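Local coordinates for TRAP dicarboxylate transporter, DctP subunit (Anaerococcus prevoti, PDB 4N91), which binds D-glucuronate, in its alpha and beta forms, and probably delivers it as the periplasmic-type receptor of a TRAP transport system, at residues V105-N110 / D319-F324; V183-L188 / D305-L310. All coordinates share one frame; numbering follows the deposited sequence.

Interaction 1: residues V105-N110 / D319-F324; sequences VWEIFN and DKLAPF
Leu321 reaches between Val105 and Ile108 and gives this contact its centre. Its chi1 of -59° puts CG beside the backbone N, and chi2 (-178°) then sets the two methyls against segment 105-110. Leu321 CD2 lies 4.0 Å from Val105 CG2. The same methyl is 4.0 Å from Ile108 CB, and it rests 3.8 Å from the backbone oxygen Val105 O. Val105 and Leu321 meet at a slant, whereas the extended Glu107 crosses Leu321 at about a right angle, its OE1 3.9 Å from Leu321 CD1. That oxygen has its polar partner in Asn318 ND2, so the leucine methyl meets a carboxylate already hydrogen-bonded. Ile108, with CG1 anti to its backbone N (chi1 -177°), sets CG1 4.1 Å from Phe324 CB, again at roughly a right angle. The Phe324 ring turns its edge toward the carbonyl oxygens of Lys320 and Leu321, and its side chain touches Pro133 and Ile134 of helix 128-135. Val105, Ile108 and Leu321 are buried and bring methyl and methylene carbons that need no polar partner. With no hydrogen bond across it, the contact holds segment 105-110 to the turn leading into helix 322-334 by apolar burial and shape.

Interaction 2: residues V183-L188 / D305-L310; sequences VRMMDL and DAVAPL
The guanidinium of Arg184 has Leu188 CD2 over one face, 3.7 Å above the plane and offset toward the rim, while lower in the same side chain Arg184 CG comes within 3.4 Å of Leu310 CD1 on the partner helix. The Arg184 and Leu310 side chains run antiparallel to each other. Arg184 NH2 forms a salt bridge with Glu313, farther along helix 301-317, so a methyl of its own helix covers part of a flat group whose charge is met beyond segment 305-310.

Leu188 is the knob of a knobs-into-holes fit, seated among Ala306, Val307, Pro309 and Leu310. Its CG stands anti to the carbonyl carbon (chi1 -73°), and from there the branches part: CD1 packs 3.7 Å from Leu310 CB, while CD2 faces Pro309 CB. Leu188 CB lies 3.5 Å from Ala306 O, and one water donates to both that oxygen and Leu188 O. An alanine in place of Leu188 would probably leave the hole among those four residues unfilled and the Arg184 guanidinium without the methyl over its face.

On the other flank, selenomethionine Met185 and Val307 lie alongside with the same heading, Met185 CG to Val307 CG1 at 3.7 Å. The unbranched CB and CG of methionine can lie against Val307 CG1 and Leu310 CD2 while the selenium end leads away. The axes of segments 183-188 and 305-310 approach to 8.6 Å, at 138° between their N-to-C directions. Pro309 has no N-H to give, and at this kink Leu310 N bonds to Val307 O, one residue nearer than in the regular pattern. The contact is thus chiefly apolar, with the bridging water joining two carbonyl oxygens.

How the interactions relate
Interactions 1 and 2 are separate contacts, with centres about 17 Å apart and nearest atoms about 6 Å apart. Both involve the C-terminal helical part of the chain: helix 301-317 supplies 305-310, and the turn between helices 301-317 and 322-334, with Phe324 of the latter, makes the other contact. Helix 301-317 also connects them physically, since its Val314 and Leu315 touch Leu321 of interaction 1. Along the chain, both segments of interaction 2 fall between the two of interaction 1. Interaction 1 lies away from the glucuronate site. Interaction 2 is nearer: the Met185 side chain is about 7 Å from that of ligand-binding Arg154 and about 11 Å from the bound sugar, too far for direct contact.

Interaction 1: residues V105-N110 / D319-F324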
loop_
_atom_site.group_PDB
_atom_site.type_symbol
_atom_site.label_atom_id
_atom_site.label_comp_id
_atom_site.label_asym_id
_atom_site.label_seq_id
_atom_site.Cartn_x
_atom_site.Cartn_y
_atom_site.Cartn_z
ATOM N N VAL A 105 15.517 2.413 -2.133
ATOM C CA VAL A 105 15.405 0.993 -2.407
ATOM C C VAL A 105 13.950 0.501 -2.328
ATOM O O VAL A 105 13.607 -0.520 -2.922
ATOM C CB VAL A 105 16.325 0.139 -1.521
ATOM C CG1 VAL A 105 15.719 -0.107 -0.164
ATOM C CG2 VAL A 105 16.623 -1.184 -2.212
ATOM N N TRP A 106 13.088 1.227 -1.625
ATOM C CA TRP A 106 11.669 0.811 -1.580
ATOM C C TRP A 106 11.010 0.881 -2.964
ATOM O O TRP A 106 9.959 0.275 -3.199
ATOM C CB TRP A 106 10.851 1.635 -0.597
ATOM C CG TRP A 106 11.249 1.545 0.835
ATOM C CD1 TRP A 106 12.103 2.385 1.493
ATOM C CD2 TRP A 106 10.780 0.613 1.814
ATOM N NE1 TRP A 106 12.201 2.029 2.805
ATOM C CE2 TRP A 106 11.416 0.937 3.032
ATOM C CE3 TRP A 106 9.888 -0.462 1.784
ATOM C CZ2 TRP A 106 11.182 0.231 4.209
ATOM C CZ3 TRP A 106 9.671 -1.169 2.948
ATOM C CH2 TRP A 106 10.308 -0.817 4.140
ATOM N N GLU A 107 11.633 1.622 -3.876
ATOM C CA GLU A 107 11.150 1.775 -5.252
ATOM C C GLU A 107 10.830 0.460 -5.905
ATOM O O GLU A 107 10.015 0.418 -6.812
ATOM C CB GLU A 107 12.249 2.396 -6.128
ATOM C CG GLU A 107 12.368 3.856 -6.029
ATOM C CD GLU A 107 13.595 4.383 -6.739
ATOM O OE1 GLU A 107 14.591 3.619 -6.985
ATOM O OE2 GLU A 107 13.571 5.592 -7.024
ATOM N N ILE A 108 11.530 -0.597 -5.513
ATOM C CA ILE A 108 11.374 -1.890 -6.181
ATOM C C ILE A 108 9.907 -2.341 -6.283
ATOM O O ILE A 108 9.452 -2.769 -7.356
ATOM C CB ILE A 108 12.267 -2.984 -5.521
ATOM C CG1 ILE A 108 12.159 -4.315 -6.265
ATOM C CG2 ILE A 108 11.935 -3.200 -4.047
ATOM C CD1 ILE A 108 12.686 -4.287 -7.640
ATOM N N PHE A 109 9.174 -2.244 -5.184
ATOM C CA PHE A 109 7.783 -2.735 -5.184
ATOM C C PHE A 109 6.775 -1.722 -5.745
ATOM O O PHE A 109 5.580 -2.004 -5.789
ATOM C CB PHE A 109 7.335 -3.171 -3.793
ATOM C CG PHE A 109 8.220 -4.194 -3.157
ATOM C CD1 PHE A 109 8.605 -5.336 -3.840
ATOM C CD2 PHE A 109 8.676 -4.017 -1.865
ATOM C CE1 PHE A 109 9.422 -6.262 -3.230
ATOM C CE2 PHE A 109 9.500 -4.954 -1.265
ATOM C CZ PHE A 109 9.880 -6.056 -1.953
ATOM N N ASN A 110 7.249 -0.558 -6.160
ATOM C CA ASN A 110 6.396 0.446 -6.819
ATOM C C ASN A 110 6.437 0.376 -8.341
ATOM O O ASN A 110 5.734 1.129 -9.018
ATOM C CB ASN A 110 6.782 1.851 -6.362
ATOM C CG ASN A 110 6.532 2.051 -4.885
ATOM O OD1 ASN A 110 5.643 1.409 -4.321
ATOM N ND2 ASN A 110 7.338 2.887 -4.244
ATOM N N ASP A 319 21.279 0.887 -8.940
ATOM C CA ASP A 319 21.841 -0.450 -9.142
ATOM C C ASP A 319 21.659 -1.392 -7.952
ATOM O O ASP A 319 22.007 -2.561 -8.039
ATOM C CB ASP A 319 23.309 -0.420 -9.607
ATOM C CG ASP A 319 24.240 0.189 -8.603
ATOM O OD1 ASP A 319 23.888 0.255 -7.419
ATOM O OD2 ASP A 319 25.350 0.593 -9.013
ATOM N N LYS A 320 21.077 -0.912 -6.861
ATOM C CA LYS A 320 20.721 -1.823 -5.781
ATOM C C LYS A 320 19.584 -2.759 -6.188
ATOM O O LYS A 320 19.404 -3.829 -5.607
ATOM C CB LYS A 320 20.271 -1.029 -4.560
ATOM C CG LYS A 320 21.407 -0.386 -3.790
ATOM C CD LYS A 320 20.848 0.412 -2.614
ATOM C CE LYS A 320 21.922 1.234 -1.913
ATOM N NZ LYS A 320 22.848 0.377 -1.123
ATOM N N LEU A 321 18.810 -2.363 -7.188
ATOM C CA LEU A 321 17.539 -3.022 -7.438
ATOM C C LEU A 321 17.628 -4.318 -8.250
ATOM O O LEU A 321 16.837 -5.230 -8.052
ATOM C CB LEU A 321 16.576 -2.064 -8.146
ATOM C CG LEU A 321 16.233 -0.755 -7.431
ATOM C CD1 LEU A 321 15.225 0.036 -8.270
ATOM C CD2 LEU A 321 15.672 -1.011 -6.043
ATOM N N ALA A 322 18.576 -4.383 -9.171
ATOM C CA ALA A 322 18.653 -5.494 -10.111
ATOM C C ALA A 322 18.530 -6.871 -9.447
ATOM O O ALA A 322 17.791 -7.712 -9.920
ATOM C CB ALA A 322 19.946 -5.395 -10.931
ATOM N N PRO A 323 19.270 -7.121 -8.360
ATOM C CA PRO A 323 19.191 -8.486 -7.820
ATOM C C PRO A 323 17.824 -8.824 -7.208
ATOM O O PRO A 323 17.407 -9.992 -7.229
ATOM C CB PRO A 323 20.313 -8.513 -6.766
ATOM C CG PRO A 323 20.582 -7.102 -6.465
ATOM C CD PRO A 323 20.306 -6.319 -7.698
ATOM N N PHE A 324 17.130 -7.814 -6.689
ATOM C CA PHE A 324 15.762 -7.995 -6.205
ATOM C C PHE A 324 14.822 -8.259 -7.375
ATOM O O PHE A 324 13.976 -9.163 -7.335
ATOM C CB PHE A 324 15.295 -6.770 -5.416
ATOM C CG PHE A 324 16.102 -6.525 -4.178
ATOM C CD1 PHE A 324 15.828 -7.210 -3.006
ATOM C CD2 PHE A 324 17.158 -5.636 -4.197
ATOM C CE1 PHE A 324 16.570 -6.986 -1.868
ATOM C CE2 PHE A 324 17.916 -5.419 -3.067
ATOM C CZ PHE A 324 17.633 -6.109 -1.904
#

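Interaction 2: residues V183-L188 / D305-L310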
loop_
_atom_site.group_PDB
_atom_site.type_symbol
_atom_site.label_atom_id
_atom_site.label_comp_id
_atom_site.label_asym_id
_atom_site.label_seq_id
_atom_site.Cartn_x
_atom_site.Cartn_y
_atom_site.Cartn_z
ATOM N N VAL A 183 4.022 9.649 -10.012
ATOM C CA VAL A 183 3.962 10.852 -10.835
ATOM C C VAL A 183 4.527 10.578 -12.239
ATOM O O VAL A 183 3.924 10.936 -13.251
ATOM C CB VAL A 183 4.701 11.995 -10.175
ATOM C CG1 VAL A 183 4.833 13.181 -11.136
ATOM C CG2 VAL A 183 3.971 12.399 -8.900
ATOM N N ARG A 184 5.695 9.938 -12.298
ATOM C CA ARG A 184 6.301 9.597 -13.574
ATOM C C ARG A 184 5.407 8.648 -14.386
ATOM O O ARG A 184 5.295 8.779 -15.595
ATOM C CB ARG A 184 7.685 8.987 -13.366
ATOM C CG ARG A 184 8.388 8.583 -14.632
ATOM C CD ARG A 184 8.675 9.744 -15.550
ATOM N NE ARG A 184 9.471 9.282 -16.688
ATOM C CZ ARG A 184 9.478 9.857 -17.884
ATOM N NH1 ARG A 184 8.745 10.945 -18.117
ATOM N NH2 ARG A 184 10.223 9.337 -18.854
HETATM N N MSE A 185 4.767 7.697 -13.718
HETATM C CA MSE A 185 3.853 6.797 -14.403
HETATM C C MSE A 185 2.736 7.590 -15.089
HETATM O O MSE A 185 2.359 7.288 -16.233
HETATM C CB MSE A 185 3.254 5.792 -13.417
HETATM C CG MSE A 185 2.398 4.744 -14.098
HETATM SE SE MSE A 185 1.528 3.566 -12.784
HETATM C CE MSE A 185 0.169 4.817 -12.114
HETATM N N MSE A 186 2.189 8.604 -14.410
HETATM C CA MSE A 186 1.095 9.369 -15.020
HETATM C C MSE A 186 1.619 10.159 -16.217
HETATM O O MSE A 186 0.920 10.269 -17.227
HETATM C CB MSE A 186 0.403 10.311 -14.044
HETATM C CG MSE A 186 -0.222 9.623 -12.847
HETATM SE SE MSE A 186 -1.397 8.102 -13.309
HETATM C CE MSE A 186 -2.452 8.898 -14.681
ATOM N N ASP A 187 2.842 10.691 -16.105
ATOM C CA ASP A 187 3.446 11.430 -17.205
ATOM C C ASP A 187 3.583 10.543 -18.453
ATOM O O ASP A 187 3.265 10.981 -19.572
ATOM C CB ASP A 187 4.827 11.936 -16.825
ATOM C CG ASP A 187 4.803 13.062 -15.832
ATOM O OD1 ASP A 187 3.753 13.729 -15.662
ATOM O OD2 ASP A 187 5.872 13.296 -15.237
ATOM N N LEU A 188 4.050 9.308 -18.268
ATOM C CA LEU A 188 4.218 8.367 -19.375
ATOM C C LEU A 188 2.894 7.928 -19.988
ATOM O O LEU A 188 2.828 7.562 -21.162
ATOM C CB LEU A 188 4.980 7.134 -18.897
ATOM C CG LEU A 188 6.462 7.355 -18.648
ATOM C CD1 LEU A 188 7.029 6.215 -17.816
ATOM C CD2 LEU A 188 7.183 7.482 -19.995
ATOM N N ASP A 305 2.971 -1.162 -22.197
ATOM C CA ASP A 305 3.932 -0.592 -23.135
ATOM C C ASP A 305 4.184 0.894 -22.848
ATOM O O ASP A 305 5.328 1.370 -22.953
ATOM C CB ASP A 305 3.436 -0.791 -24.574
ATOM C CG ASP A 305 3.466 -2.261 -25.012
ATOM O OD1 ASP A 305 4.130 -3.083 -24.352
ATOM O OD2 ASP A 305 2.823 -2.594 -26.020
ATOM N N ALA A 306 3.141 1.623 -22.446
ATOM C CA ALA A 306 3.272 3.051 -22.167
ATOM C C ALA A 306 4.182 3.311 -20.977
ATOM O O ALA A 306 4.909 4.303 -20.956
ATOM C CB ALA A 306 1.917 3.688 -21.902
ATOM N N VAL A 307 4.101 2.465 -19.954
ATOM C CA VAL A 307 4.864 2.711 -18.732
ATOM C C VAL A 307 6.158 1.906 -18.610
ATOM O O VAL A 307 6.902 2.088 -17.634
ATOM C CB VAL A 307 4.008 2.523 -17.456
ATOM C CG1 VAL A 307 2.753 3.377 -17.539
ATOM C CG2 VAL A 307 3.647 1.042 -17.232
ATOM N N ALA A 308 6.451 1.057 -19.602
ATOM C CA ALA A 308 7.682 0.261 -19.599
ATOM C C ALA A 308 8.956 1.090 -19.368
ATOM O O ALA A 308 9.859 0.659 -18.637
ATOM C CB ALA A 308 7.792 -0.540 -20.891
ATOM N N PRO A 309 9.041 2.290 -19.968
ATOM C CA PRO A 309 10.251 3.089 -19.730
ATOM C C PRO A 309 10.515 3.388 -18.261
ATOM O O PRO A 309 11.656 3.581 -17.873
ATOM C CB PRO A 309 9.973 4.385 -20.489
ATOM C CG PRO A 309 9.038 3.990 -21.566
ATOM C CD PRO A 309 8.147 2.940 -20.941
ATOM N N LEU A 310 9.477 3.426 -17.441
ATOM C CA LEU A 310 9.666 3.702 -16.030
ATOM C C LEU A 310 10.524 2.642 -15.351
ATOM O O LEU A 310 11.416 2.956 -14.569
ATOM C CB LEU A 310 8.310 3.792 -15.334
ATOM C CG LEU A 310 8.322 4.172 -13.862
ATOM C CD1 LEU A 310 9.150 5.381 -13.647
ATOM C CD2 LEU A 310 6.878 4.433 -13.398
HETATM O O HOH W 1 4.719 6.393 -22.676
#